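Local coordinates for DUF2235 domain-containing protein (Pseudomonas aeruginosa, PDB 4O5P) that acts as the type VI secretion phospholipase effector Tle1, probably hydrolysing membrane phospholipids through a catalytic domain of the alpha/beta-hydrolase clan, at residues A[391-396]-A[658-663]; A[508-513]-A[566-571]; A[514-519]-A[546-551]. One frame throughout, in Å; residues are numbered along the deposited sequence.

Contact 1 joins the catalytic and C-terminal regions of Tle1, whereas contacts 2 and 3 lie wholly within the C-terminal region and share helix 507-528. The loop of contact 1 follows helix 379-383, whose first residue, H379, is the probable histidine of a Ser-His-Asp triad with S237 and D281. D571, the last residue of contact 2, reaches contact 1 through a probable hydrogen bond from Q391 N to D571 OD2 (2.9 Å), although the centres are about 19 Å apart. Contacts 2 and 3 are about 10 Å apart between centres and touch through Q509 NE2 and L550 O (2.8 Å). Contact 3 lies about 28 Å from contact 1, centre to centre.

Contact 1: A[391-396]-A[658-663]; sequences QGKAVG and QVHDSR
Q391 and K393 meet V659, H660 and D661 where two buried loops join the alpha/beta-hydrolase catalytic region to the C-terminal region of Tle1: one loop follows helix 379-383, the other leaves the end of helix 649-657. The Q391 amide grips the backbone of a single residue at two points. Its OE1 accepts D661 N at 2.8 Å with a nearly straight N-H (159°), while NE2 donates to D661 O at 3.0 Å from above the plane of that carbonyl. Because the chain of Q391 is extended beyond CG, its amide spans to the far loop and gives the D661 backbone the kind of paired partner a neighbouring strand would offer. K393 instead passes over the H660 ring, the two side chains running in opposite directions. Its CG sits 3.5 Å from the ring centroid, almost straight above the centre, in a CH-pi contact, and CB lies over the same ring near CE1. The bend at chi2 (-66°) turns CD off the imidazole toward the V659 carbonyl, and NZ then bonds V659 O at 2.7 Å. NZ also bonds the carbonyls of F655 and D656, gathering oxygens around the helix end that probably favour its positive charge. H660 stacks with Y386 and bonds D381 through ND1; at its edge, in the ring plane, a water lies 2.7 Å from NE2 and 2.8 Å from K393 O, bridging the two.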
ATOM      1  N   GLN A 391     -14.790   3.108  15.027  1.00 21.96           N
ATOM      2  CA  GLN A 391     -16.067   3.116  14.296  1.00 18.16           C
ATOM      3  C   GLN A 391     -17.079   2.132  14.867  1.00 20.31           C
ATOM      4  O   GLN A 391     -17.999   1.709  14.164  1.00 17.07           O
ATOM      5  CB  GLN A 391     -15.843   2.815  12.803  1.00 19.08           C
ATOM      6  CG  GLN A 391     -15.297   4.007  12.011  1.00 21.96           C
ATOM      7  CD  GLN A 391     -15.003   3.698  10.545  1.00 19.39           C
ATOM      8  OE1 GLN A 391     -15.006   2.542  10.110  1.00 17.24           O
ATOM      9  NE2 GLN A 391     -14.730   4.739   9.784  1.00 16.40           N
ATOM     10  N   GLY A 392     -16.894   1.754  16.132  1.00 16.51           N
ATOM     11  CA  GLY A 392     -17.766   0.790  16.774  1.00 18.15           C
ATOM     12  C   GLY A 392     -17.576  -0.627  16.267  1.00 18.64           C
ATOM     13  O   GLY A 392     -18.470  -1.468  16.414  1.00 15.68           O
ATOM     14  N   LYS A 393     -16.426  -0.897  15.644  1.00 17.13           N
ATOM     15  CA  LYS A 393     -16.135  -2.258  15.212  1.00 18.56           C
ATOM     16  C   LYS A 393     -15.219  -2.916  16.238  1.00 17.19           C
ATOM     17  O   LYS A 393     -14.393  -2.240  16.836  1.00 20.86           O
ATOM     18  CB  LYS A 393     -15.491  -2.266  13.830  1.00 16.79           C
ATOM     19  CG  LYS A 393     -16.152  -1.333  12.831  1.00 14.67           C
ATOM     20  CD  LYS A 393     -17.574  -1.733  12.473  1.00 15.04           C
ATOM     21  CE  LYS A 393     -18.257  -0.558  11.721  1.00 14.10           C
ATOM     22  NZ  LYS A 393     -19.355  -1.029  10.809  1.00 14.91           N
ATOM     23  N   ALA A 394     -15.376  -4.227  16.437  1.00 20.22           N
ATOM     24  CA  ALA A 394     -14.555  -4.993  17.376  1.00 16.41           C
ATOM     25  C   ALA A 394     -14.457  -4.321  18.745  1.00 21.95           C
ATOM     26  O   ALA A 394     -13.375  -4.263  19.349  1.00 18.38           O
ATOM     27  CB  ALA A 394     -13.176  -5.234  16.803  1.00 17.89           C
ATOM     28  N   VAL A 395     -15.590  -3.797  19.212  1.00 19.66           N
ATOM     29  CA  VAL A 395     -15.663  -3.192  20.535  1.00 23.20           C
ATOM     30  C   VAL A 395     -15.232  -4.232  21.552  1.00 23.37           C
ATOM     31  O   VAL A 395     -15.674  -5.380  21.503  1.00 30.98           O
ATOM     32  CB  VAL A 395     -17.076  -2.660  20.860  1.00 26.41           C
ATOM     33  CG1 VAL A 395     -17.233  -2.439  22.355  1.00 26.06           C
ATOM     34  CG2 VAL A 395     -17.314  -1.359  20.133  1.00 16.62           C
ATOM     35  N   GLY A 396     -14.334  -3.840  22.444  1.00 19.15           N
ATOM     36  CA  GLY A 396     -13.773  -4.791  23.383  1.00 37.70           C
ATOM     37  C   GLY A 396     -13.200  -6.057  22.759  1.00 33.39           C
ATOM     38  O   GLY A 396     -13.790  -7.136  22.859  1.00 36.03           O
ATOM     39  N   GLN A 658     -17.910  -5.520  12.307  1.00 18.21           N
ATOM     40  CA  GLN A 658     -16.554  -5.894  11.865  1.00 15.30           C
ATOM     41  C   GLN A 658     -16.024  -5.040  10.709  1.00 15.69           C
ATOM     42  O   GLN A 658     -14.873  -4.611  10.736  1.00 17.06           O
ATOM     43  CB  GLN A 658     -16.493  -7.379  11.515  1.00 11.92           C
ATOM     44  CG  GLN A 658     -16.035  -8.264  12.698  1.00 13.18           C
ATOM     45  CD  GLN A 658     -17.085  -8.446  13.785  1.00 18.80           C
ATOM     46  OE1 GLN A 658     -18.281  -8.534  13.504  1.00 15.44           O
ATOM     47  NE2 GLN A 658     -16.637  -8.518  15.041  1.00 18.09           N
ATOM     48  N   VAL A 659     -16.888  -4.763   9.733  1.00 14.83           N
ATOM     49  CA  VAL A 659     -16.493  -4.058   8.523  1.00 14.73           C
ATOM     50  C   VAL A 659     -16.450  -2.550   8.738  1.00 13.17           C
ATOM     51  O   VAL A 659     -17.463  -1.922   9.086  1.00 12.78           O
ATOM     52  CB  VAL A 659     -17.422  -4.406   7.340  1.00 14.57           C
ATOM     53  CG1 VAL A 659     -17.076  -3.559   6.100  1.00 12.83           C
ATOM     54  CG2 VAL A 659     -17.322  -5.904   7.016  1.00 13.53           C
ATOM     55  N   HIS A 660     -15.280  -1.965   8.507  1.00 11.05           N
ATOM     56  CA  HIS A 660     -15.111  -0.515   8.661  1.00 13.64           C
ATOM     57  C   HIS A 660     -15.551   0.238   7.414  1.00 13.99           C
ATOM     58  O   HIS A 660     -15.952  -0.364   6.424  1.00 13.47           O
ATOM     59  CB  HIS A 660     -13.670  -0.145   9.024  1.00 12.70           C
ATOM     60  CG  HIS A 660     -13.262  -0.581  10.396  1.00 13.02           C
ATOM     61  ND1 HIS A 660     -13.048  -1.908  10.722  1.00 14.42           N
ATOM     62  CD2 HIS A 660     -13.033   0.128  11.528  1.00 16.24           C
ATOM     63  CE1 HIS A 660     -12.696  -1.989  11.997  1.00 17.08           C
ATOM     64  NE2 HIS A 660     -12.684  -0.767  12.508  1.00 16.09           N
ATOM     65  N   ASP A 661     -15.492   1.561   7.481  1.00 14.38           N
ATOM     66  CA  ASP A 661     -15.944   2.387   6.378  1.00 14.16           C
ATOM     67  C   ASP A 661     -14.810   3.350   6.126  1.00 15.39           C
ATOM     68  O   ASP A 661     -14.695   4.391   6.783  1.00 16.65           O
ATOM     69  CB  ASP A 661     -17.229   3.134   6.762  1.00 13.68           C
ATOM     70  CG  ASP A 661     -17.855   3.882   5.590  1.00 16.90           C
ATOM     71  OD1 ASP A 661     -17.117   4.320   4.680  1.00 18.32           O
ATOM     72  OD2 ASP A 661     -19.093   4.057   5.573  1.00 16.37           O
ATOM     73  N   SER A 662     -13.938   2.990   5.194  1.00 17.21           N
ATOM     74  CA  SER A 662     -12.739   3.772   4.987  1.00 18.08           C
ATOM     75  C   SER A 662     -13.089   5.096   4.307  1.00 19.42           C
ATOM     76  O   SER A 662     -12.275   6.007   4.265  1.00 18.78           O
ATOM     77  CB  SER A 662     -11.733   2.975   4.175  1.00 14.89           C
ATOM     78  OG  SER A 662     -12.300   2.587   2.945  1.00 16.52           O
ATOM     79  N   ARG A 663     -14.314   5.200   3.798  1.00 18.65           N
ATOM     80  CA  ARG A 663     -14.770   6.450   3.199  1.00 25.88           C
ATOM     81  C   ARG A 663     -15.069   7.515   4.246  1.00 27.60           C
ATOM     82  O   ARG A 663     -15.040   8.709   3.944  1.00 30.13           O
ATOM     83  CB  ARG A 663     -16.003   6.216   2.326  1.00 20.66           C
ATOM     84  CG  ARG A 663     -15.730   6.407   0.854  1.00 25.92           C
ATOM     85  CD  ARG A 663     -16.834   7.220   0.194  1.00 24.10           C
ATOM     86  NE  ARG A 663     -16.454   8.619  -0.020  1.00 27.81           N
ATOM     87  CZ  ARG A 663     -17.225   9.654   0.316  1.00 27.82           C
ATOM     88  NH1 ARG A 663     -18.403   9.438   0.886  1.00 25.43           N
ATOM     89  NH2 ARG A 663     -16.827  10.899   0.088  1.00 27.78           N
TER
HETATM   90  O   HOH W   1     -12.379  -1.690  15.040  1.00 17.46           O

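Contact 2: A[508-513]-A[566-571]; sequences AQQKAW and FDPPLD
W513 and F566 form the tight part of this contact. CB of W513 stands over one face of the F566 ring, offset toward the rim, with F566 CZ at 3.4 Å, and the CB-to-centroid line leans 25° from the ring normal in a CH-pi contact. The indole takes little part in stacking: its five-membered ring is nearly parallel to the phenyl (16°), but the centroids are 5.3 Å apart and the rings barely overlap. On the opposite face of the phenyl lies P568 N, so the ring is held between the helix and its own turning backbone. CG of F566 lies anti to its backbone N (chi1 -179°), and the CB bond points toward helix 507-528. The arrangement packs that helix against the lead-in to helix 571-587, a loop containing the pair P568-P569, with L570 at the N-cap position. A backbone hydrogen bond between P569 and M505 ties this loop to the chain just ahead of helix 507-528. Q510 forms the partly exposed side. Its touch on the proline is loose, CG 4.1 Å from P568 CB, but its extended chain meets L570 closely, tip to tip. There its amide lies against the two methyls, OE1 3.3 Å from L570 CD2 and NE2 3.8 Å from L570 CD1, a polar end set on an apolar one. The CB bond of K511, an exposed residue, points away from the loop.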
ATOM      1  N   ALA A 508     -11.818  21.006  22.351  1.00 28.67           N
ATOM      2  CA  ALA A 508     -10.716  21.573  23.110  1.00 32.36           C
ATOM      3  C   ALA A 508      -9.487  20.678  23.057  1.00 31.95           C
ATOM      4  O   ALA A 508      -8.395  21.114  22.670  1.00 31.21           O
ATOM      5  CB  ALA A 508     -11.145  21.774  24.549  1.00 30.34           C
ATOM      6  N   GLN A 509      -9.687  19.428  23.468  1.00 28.96           N
ATOM      7  CA  GLN A 509      -8.631  18.428  23.521  1.00 34.44           C
ATOM      8  C   GLN A 509      -8.048  18.176  22.128  1.00 31.98           C
ATOM      9  O   GLN A 509      -6.850  17.913  21.971  1.00 31.90           O
ATOM     10  CB  GLN A 509      -9.173  17.125  24.129  1.00 32.49           C
ATOM     11  CG  GLN A 509      -9.128  17.044  25.671  1.00 30.71           C
ATOM     12  CD  GLN A 509     -10.112  17.990  26.360  1.00 38.89           C
ATOM     13  OE1 GLN A 509     -11.219  18.232  25.861  1.00 33.23           O
ATOM     14  NE2 GLN A 509      -9.702  18.537  27.511  1.00 35.36           N
ATOM     15  N   GLN A 510      -8.910  18.279  21.123  1.00 30.93           N
ATOM     16  CA  GLN A 510      -8.533  18.106  19.728  1.00 30.37           C
ATOM     17  C   GLN A 510      -7.505  19.160  19.305  1.00 34.34           C
ATOM     18  O   GLN A 510      -6.404  18.827  18.824  1.00 32.07           O
ATOM     19  CB  GLN A 510      -9.798  18.202  18.886  1.00 31.76           C
ATOM     20  CG  GLN A 510      -9.633  17.945  17.404  1.00 37.44           C
ATOM     21  CD  GLN A 510     -10.973  17.762  16.716  1.00 36.00           C
ATOM     22  OE1 GLN A 510     -11.955  17.352  17.342  1.00 31.90           O
ATOM     23  NE2 GLN A 510     -11.025  18.078  15.426  1.00 42.65           N
ATOM     24  N   LYS A 511      -7.862  20.427  19.509  1.00 29.90           N
ATOM     25  CA  LYS A 511      -6.967  21.545  19.210  1.00 31.03           C
ATOM     26  C   LYS A 511      -5.679  21.453  20.015  1.00 29.35           C
ATOM     27  O   LYS A 511      -4.584  21.684  19.488  1.00 30.08           O
ATOM     28  CB  LYS A 511      -7.668  22.873  19.508  1.00 30.41           C
ATOM     29  CG  LYS A 511      -8.286  23.549  18.303  1.00 35.04           C
ATOM     30  CD  LYS A 511      -9.518  22.816  17.800  1.00 37.64           C
ATOM     31  CE  LYS A 511     -10.334  23.716  16.870  1.00 40.49           C
ATOM     32  NZ  LYS A 511     -11.699  23.173  16.576  1.00 44.02           N
ATOM     33  N   ALA A 512      -5.812  21.101  21.293  1.00 30.56           N
ATOM     34  CA  ALA A 512      -4.657  20.947  22.173  1.00 30.05           C
ATOM     35  C   ALA A 512      -3.663  19.905  21.647  1.00 29.37           C
ATOM     36  O   ALA A 512      -2.531  20.241  21.296  1.00 28.00           O
ATOM     37  CB  ALA A 512      -5.109  20.588  23.583  1.00 31.66           C
ATOM     38  N   TRP A 513      -4.093  18.645  21.608  1.00 30.70           N
ATOM     39  CA  TRP A 513      -3.279  17.562  21.057  1.00 29.11           C
ATOM     40  C   TRP A 513      -2.647  17.957  19.730  1.00 26.52           C
ATOM     41  O   TRP A 513      -1.451  17.732  19.521  1.00 30.87           O
ATOM     42  CB  TRP A 513      -4.108  16.282  20.858  1.00 27.17           C
ATOM     43  CG  TRP A 513      -4.323  15.455  22.102  1.00 28.21           C
ATOM     44  CD1 TRP A 513      -5.510  15.241  22.754  1.00 28.96           C
ATOM     45  CD2 TRP A 513      -3.331  14.720  22.830  1.00 30.53           C
ATOM     46  NE1 TRP A 513      -5.310  14.425  23.842  1.00 29.85           N
ATOM     47  CE2 TRP A 513      -3.982  14.093  23.910  1.00 32.04           C
ATOM     48  CE3 TRP A 513      -1.953  14.534  22.677  1.00 29.64           C
ATOM     49  CZ2 TRP A 513      -3.302  13.293  24.824  1.00 34.61           C
ATOM     50  CZ3 TRP A 513      -1.281  13.750  23.593  1.00 33.48           C
ATOM     51  CH2 TRP A 513      -1.954  13.144  24.655  1.00 33.72           C
ATOM     52  N   PHE A 566      -1.267  13.527  13.822  1.00 32.32           N
ATOM     53  CA  PHE A 566      -2.312  13.359  14.831  1.00 32.09           C
ATOM     54  C   PHE A 566      -3.669  13.089  14.206  1.00 27.82           C
ATOM     55  O   PHE A 566      -4.113  13.794  13.298  1.00 28.78           O
ATOM     56  CB  PHE A 566      -2.407  14.548  15.794  1.00 32.05           C
ATOM     57  CG  PHE A 566      -3.467  14.365  16.849  1.00 32.07           C
ATOM     58  CD1 PHE A 566      -3.303  13.422  17.859  1.00 27.88           C
ATOM     59  CD2 PHE A 566      -4.634  15.120  16.821  1.00 27.77           C
ATOM     60  CE1 PHE A 566      -4.283  13.240  18.830  1.00 26.86           C
ATOM     61  CE2 PHE A 566      -5.616  14.944  17.784  1.00 27.15           C
ATOM     62  CZ  PHE A 566      -5.441  13.999  18.787  1.00 29.57           C
ATOM     63  N   ASP A 567      -4.318  12.054  14.717  1.00 32.78           N
ATOM     64  CA  ASP A 567      -5.563  11.561  14.166  1.00 32.75           C
ATOM     65  C   ASP A 567      -6.582  11.526  15.310  1.00 28.16           C
ATOM     66  O   ASP A 567      -6.575  10.609  16.130  1.00 31.93           O
ATOM     67  CB  ASP A 567      -5.318  10.161  13.583  1.00 36.27           C
ATOM     68  CG  ASP A 567      -6.463   9.666  12.720  1.00 41.44           C
ATOM     69  OD1 ASP A 567      -7.288  10.496  12.282  1.00 46.55           O
ATOM     70  OD2 ASP A 567      -6.523   8.439  12.466  1.00 46.06           O
ATOM     71  N   PRO A 568      -7.450  12.544  15.388  1.00 29.73           N
ATOM     72  CA  PRO A 568      -8.384  12.603  16.515  1.00 27.65           C
ATOM     73  C   PRO A 568      -9.579  11.679  16.314  1.00 30.32           C
ATOM     74  O   PRO A 568     -10.044  11.521  15.180  1.00 28.91           O
ATOM     75  CB  PRO A 568      -8.840  14.055  16.498  1.00 27.48           C
ATOM     76  CG  PRO A 568      -8.796  14.449  15.059  1.00 30.69           C
ATOM     77  CD  PRO A 568      -7.648  13.660  14.443  1.00 32.53           C
ATOM     78  N   PRO A 569     -10.058  11.059  17.404  1.00 26.62           N
ATOM     79  CA  PRO A 569     -11.282  10.257  17.378  1.00 28.79           C
ATOM     80  C   PRO A 569     -12.478  11.105  16.973  1.00 27.79           C
ATOM     81  O   PRO A 569     -12.996  11.828  17.818  1.00 23.39           O
ATOM     82  CB  PRO A 569     -11.448   9.831  18.841  1.00 31.15           C
ATOM     83  CG  PRO A 569     -10.070   9.891  19.409  1.00 33.19           C
ATOM     84  CD  PRO A 569      -9.428  11.064  18.737  1.00 27.68           C
ATOM     85  N   LEU A 570     -12.903  11.028  15.713  1.00 25.87           N
ATOM     86  CA  LEU A 570     -14.124  11.715  15.289  1.00 24.09           C
ATOM     87  C   LEU A 570     -15.070  10.751  14.573  1.00 20.22           C
ATOM     88  O   LEU A 570     -15.758  11.132  13.625  1.00 21.33           O
ATOM     89  CB  LEU A 570     -13.802  12.905  14.382  1.00 26.45           C
ATOM     90  CG  LEU A 570     -12.869  13.994  14.919  1.00 28.35           C
ATOM     91  CD1 LEU A 570     -12.660  15.073  13.875  1.00 30.21           C
ATOM     92  CD2 LEU A 570     -13.399  14.606  16.206  1.00 25.42           C
ATOM     93  N   ASP A 571     -15.108   9.503  15.032  1.00 22.35           N
ATOM     94  CA  ASP A 571     -15.888   8.475  14.354  1.00 20.86           C
ATOM     95  C   ASP A 571     -17.387   8.762  14.266  1.00 20.25           C
ATOM     96  O   ASP A 571     -18.021   8.419  13.272  1.00 20.24           O
ATOM     97  CB  ASP A 571     -15.618   7.100  14.961  1.00 23.38           C
ATOM     98  CG  ASP A 571     -14.215   6.591  14.643  1.00 27.01           C
ATOM     99  OD1 ASP A 571     -13.650   7.009  13.604  1.00 21.43           O
ATOM    100  OD2 ASP A 571     -13.691   5.768  15.428  1.00 26.58           O
TER

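Contact 3: A[514-519]-A[546-551]; sequences EALHKR and RNVALI
L516 and N547 mark the closest backbone approach, 6.9 Å between their CA atoms, of two helical segments whose axes pass 9.8 Å apart at a crossing angle of -123°. L516 supplies most of what helix 507-528 brings to the contact. Its CG is anti to its own carbonyl carbon (chi1 -66°), and the isobutyl group slides past N547 in the opposite direction. CD2 rests 3.5 Å from N547 CB and, crossing V548 at about a right angle, 3.8 Å from V548 CG2. The other branch, CD1, lies near the N547 carbonyl and touches I551 CG1 more loosely at 4.2 Å, just where the chain leaves helical geometry. W544, one turn earlier on helix 538-550, also touches L516. The N547 amide extends past the leucine to the neighbouring A515, setting ND2 3.7 Å from A515 CB; its contribution across these segments is packing rather than polar bonding. E514, whose CB bond points away from helix 538-550, forms a salt bridge with K518, OE2 to NZ 2.8 Å, on the anti side of that carboxylate oxygen. One turn earlier on helix 507-528, A512 touches N547 and L550. L516 thus packs among W544, N547, V548 and I551, a leucine set against one side of the C-terminal end of helix 538-550, in a pairing of two consecutive helices joined by a loop, their directions inclined at 123°.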
ATOM      1  N   GLU A 514      -3.433  18.545  18.834  1.00 26.89           N
ATOM      2  CA  GLU A 514      -2.864  18.966  17.551  1.00 29.87           C
ATOM      3  C   GLU A 514      -1.709  19.979  17.685  1.00 33.44           C
ATOM      4  O   GLU A 514      -0.628  19.769  17.122  1.00 29.53           O
ATOM      5  CB  GLU A 514      -3.946  19.471  16.595  1.00 31.29           C
ATOM      6  CG  GLU A 514      -3.406  20.145  15.332  1.00 36.52           C
ATOM      7  CD  GLU A 514      -2.414  19.298  14.542  1.00 35.41           C
ATOM      8  OE1 GLU A 514      -2.463  18.050  14.608  1.00 38.48           O
ATOM      9  OE2 GLU A 514      -1.571  19.889  13.837  1.00 38.21           O
ATOM     10  N   ALA A 515      -1.914  21.056  18.442  1.00 28.31           N
ATOM     11  CA  ALA A 515      -0.867  22.070  18.557  1.00 29.43           C
ATOM     12  C   ALA A 515       0.391  21.542  19.273  1.00 30.53           C
ATOM     13  O   ALA A 515       1.534  21.888  18.890  1.00 32.88           O
ATOM     14  CB  ALA A 515      -1.411  23.336  19.219  1.00 26.80           C
ATOM     15  N   LEU A 516       0.184  20.697  20.290  1.00 27.44           N
ATOM     16  CA  LEU A 516       1.294  20.034  20.985  1.00 28.18           C
ATOM     17  C   LEU A 516       2.085  19.138  20.023  1.00 34.54           C
ATOM     18  O   LEU A 516       3.322  19.134  20.024  1.00 34.45           O
ATOM     19  CB  LEU A 516       0.787  19.176  22.150  1.00 27.78           C
ATOM     20  CG  LEU A 516       0.126  19.868  23.340  1.00 32.09           C
ATOM     21  CD1 LEU A 516      -0.450  18.858  24.330  1.00 30.83           C
ATOM     22  CD2 LEU A 516       1.128  20.779  24.019  1.00 29.54           C
ATOM     23  N   HIS A 517       1.351  18.371  19.222  1.00 31.93           N
ATOM     24  CA  HIS A 517       1.940  17.489  18.223  1.00 31.57           C
ATOM     25  C   HIS A 517       2.757  18.308  17.242  1.00 31.07           C
ATOM     26  O   HIS A 517       3.900  17.976  16.967  1.00 35.33           O
ATOM     27  CB  HIS A 517       0.837  16.718  17.486  1.00 30.91           C
ATOM     28  CG  HIS A 517       1.340  15.607  16.610  1.00 35.32           C
ATOM     29  ND1 HIS A 517       1.605  15.779  15.266  1.00 31.67           N
ATOM     30  CD2 HIS A 517       1.603  14.305  16.881  1.00 36.66           C
ATOM     31  CE1 HIS A 517       2.025  14.636  14.751  1.00 35.83           C
ATOM     32  NE2 HIS A 517       2.028  13.723  15.708  1.00 36.32           N
ATOM     33  N   LYS A 518       2.160  19.381  16.732  1.00 33.29           N
ATOM     34  CA  LYS A 518       2.793  20.276  15.764  1.00 38.88           C
ATOM     35  C   LYS A 518       4.155  20.732  16.276  1.00 38.37           C
ATOM     36  O   LYS A 518       5.201  20.476  15.640  1.00 38.33           O
ATOM     37  CB  LYS A 518       1.880  21.480  15.501  1.00 35.62           C
ATOM     38  CG  LYS A 518       2.183  22.269  14.223  1.00 42.69           C
ATOM     39  CD  LYS A 518       1.174  23.413  13.979  1.00 44.05           C
ATOM     40  CE  LYS A 518      -0.194  22.915  13.481  1.00 43.82           C
ATOM     41  NZ  LYS A 518      -1.180  22.526  14.550  1.00 38.63           N
ATOM     42  N   ARG A 519       4.143  21.369  17.448  1.00 35.75           N
ATOM     43  CA  ARG A 519       5.392  21.832  18.061  1.00 40.72           C
ATOM     44  C   ARG A 519       6.415  20.696  18.259  1.00 37.22           C
ATOM     45  O   ARG A 519       7.578  20.816  17.847  1.00 37.45           O
ATOM     46  CB  ARG A 519       5.109  22.547  19.387  1.00 36.40           C
ATOM     47  CG  ARG A 519       6.346  23.028  20.110  1.00 34.88           C
ATOM     48  CD  ARG A 519       7.129  24.057  19.296  1.00 35.22           C
ATOM     49  NE  ARG A 519       8.463  24.257  19.861  1.00 37.30           N
ATOM     50  CZ  ARG A 519       9.316  25.213  19.499  1.00 38.74           C
ATOM     51  NH1 ARG A 519       8.991  26.090  18.558  1.00 34.37           N
ATOM     52  NH2 ARG A 519      10.503  25.293  20.093  1.00 37.58           N
ATOM     53  N   ARG A 546      -1.314  25.740  28.421  1.00 34.35           N
ATOM     54  CA  ARG A 546      -2.772  25.561  28.352  1.00 37.02           C
ATOM     55  C   ARG A 546      -3.089  24.168  27.822  1.00 35.85           C
ATOM     56  O   ARG A 546      -3.943  23.457  28.356  1.00 33.81           O
ATOM     57  CB  ARG A 546      -3.413  26.574  27.396  1.00 36.93           C
ATOM     58  CG  ARG A 546      -3.577  27.986  27.938  1.00 41.43           C
ATOM     59  CD  ARG A 546      -4.575  28.776  27.095  1.00 40.40           C
ATOM     60  NE  ARG A 546      -3.966  29.528  25.995  1.00 39.59           N
ATOM     61  CZ  ARG A 546      -3.324  30.692  26.139  1.00 39.87           C
ATOM     62  NH1 ARG A 546      -3.162  31.237  27.341  1.00 37.76           N
ATOM     63  NH2 ARG A 546      -2.822  31.309  25.082  1.00 34.40           N
ATOM     64  N   ASN A 547      -2.385  23.795  26.755  1.00 37.90           N
ATOM     65  CA  ASN A 547      -2.612  22.530  26.057  1.00 34.34           C
ATOM     66  C   ASN A 547      -2.212  21.318  26.885  1.00 34.58           C
ATOM     67  O   ASN A 547      -2.951  20.330  26.969  1.00 33.55           O
ATOM     68  CB  ASN A 547      -1.871  22.544  24.715  1.00 30.73           C
ATOM     69  CG  ASN A 547      -2.483  23.517  23.737  1.00 29.99           C
ATOM     70  OD1 ASN A 547      -3.679  23.801  23.808  1.00 30.98           O
ATOM     71  ND2 ASN A 547      -1.673  24.044  22.827  1.00 27.89           N
ATOM     72  N   VAL A 548      -1.036  21.408  27.497  1.00 31.52           N
ATOM     73  CA  VAL A 548      -0.542  20.379  28.399  1.00 33.20           C
ATOM     74  C   VAL A 548      -1.497  20.216  29.572  1.00 36.13           C
ATOM     75  O   VAL A 548      -1.593  19.142  30.158  1.00 37.06           O
ATOM     76  CB  VAL A 548       0.876  20.721  28.894  1.00 33.56           C
ATOM     77  CG1 VAL A 548       1.369  19.710  29.919  1.00 38.32           C
ATOM     78  CG2 VAL A 548       1.828  20.784  27.721  1.00 36.95           C
ATOM     79  N   ALA A 549      -2.220  21.283  29.904  1.00 35.86           N
ATOM     80  CA  ALA A 549      -3.214  21.200  30.965  1.00 32.67           C
ATOM     81  C   ALA A 549      -4.507  20.555  30.469  1.00 33.58           C
ATOM     82  O   ALA A 549      -5.149  19.799  31.200  1.00 34.64           O
ATOM     83  CB  ALA A 549      -3.482  22.585  31.561  1.00 34.49           C
ATOM     84  N   LEU A 550      -4.883  20.853  29.228  1.00 32.58           N
ATOM     85  CA  LEU A 550      -6.092  20.296  28.631  1.00 31.30           C
ATOM     86  C   LEU A 550      -6.038  18.764  28.501  1.00 34.17           C
ATOM     87  O   LEU A 550      -7.071  18.108  28.436  1.00 32.36           O
ATOM     88  CB  LEU A 550      -6.406  20.975  27.293  1.00 30.48           C
ATOM     89  CG  LEU A 550      -6.831  22.447  27.408  1.00 32.12           C
ATOM     90  CD1 LEU A 550      -6.691  23.202  26.090  1.00 33.12           C
ATOM     91  CD2 LEU A 550      -8.255  22.567  27.958  1.00 32.55           C
ATOM     92  N   ILE A 551      -4.839  18.196  28.462  1.00 33.21           N
ATOM     93  CA  ILE A 551      -4.699  16.796  28.844  1.00 33.61           C
ATOM     94  C   ILE A 551      -4.197  16.777  30.277  1.00 36.06           C
ATOM     95  O   ILE A 551      -3.590  17.737  30.724  1.00 42.31           O
ATOM     96  CB  ILE A 551      -3.694  16.022  28.000  1.00 41.52           C
ATOM     97  CG1 ILE A 551      -3.118  16.880  26.856  1.00 37.71           C
ATOM     98  CG2 ILE A 551      -4.333  14.711  27.560  1.00 43.84           C
ATOM     99  CD1 ILE A 551      -4.028  17.020  25.648  1.00 31.04           C
TER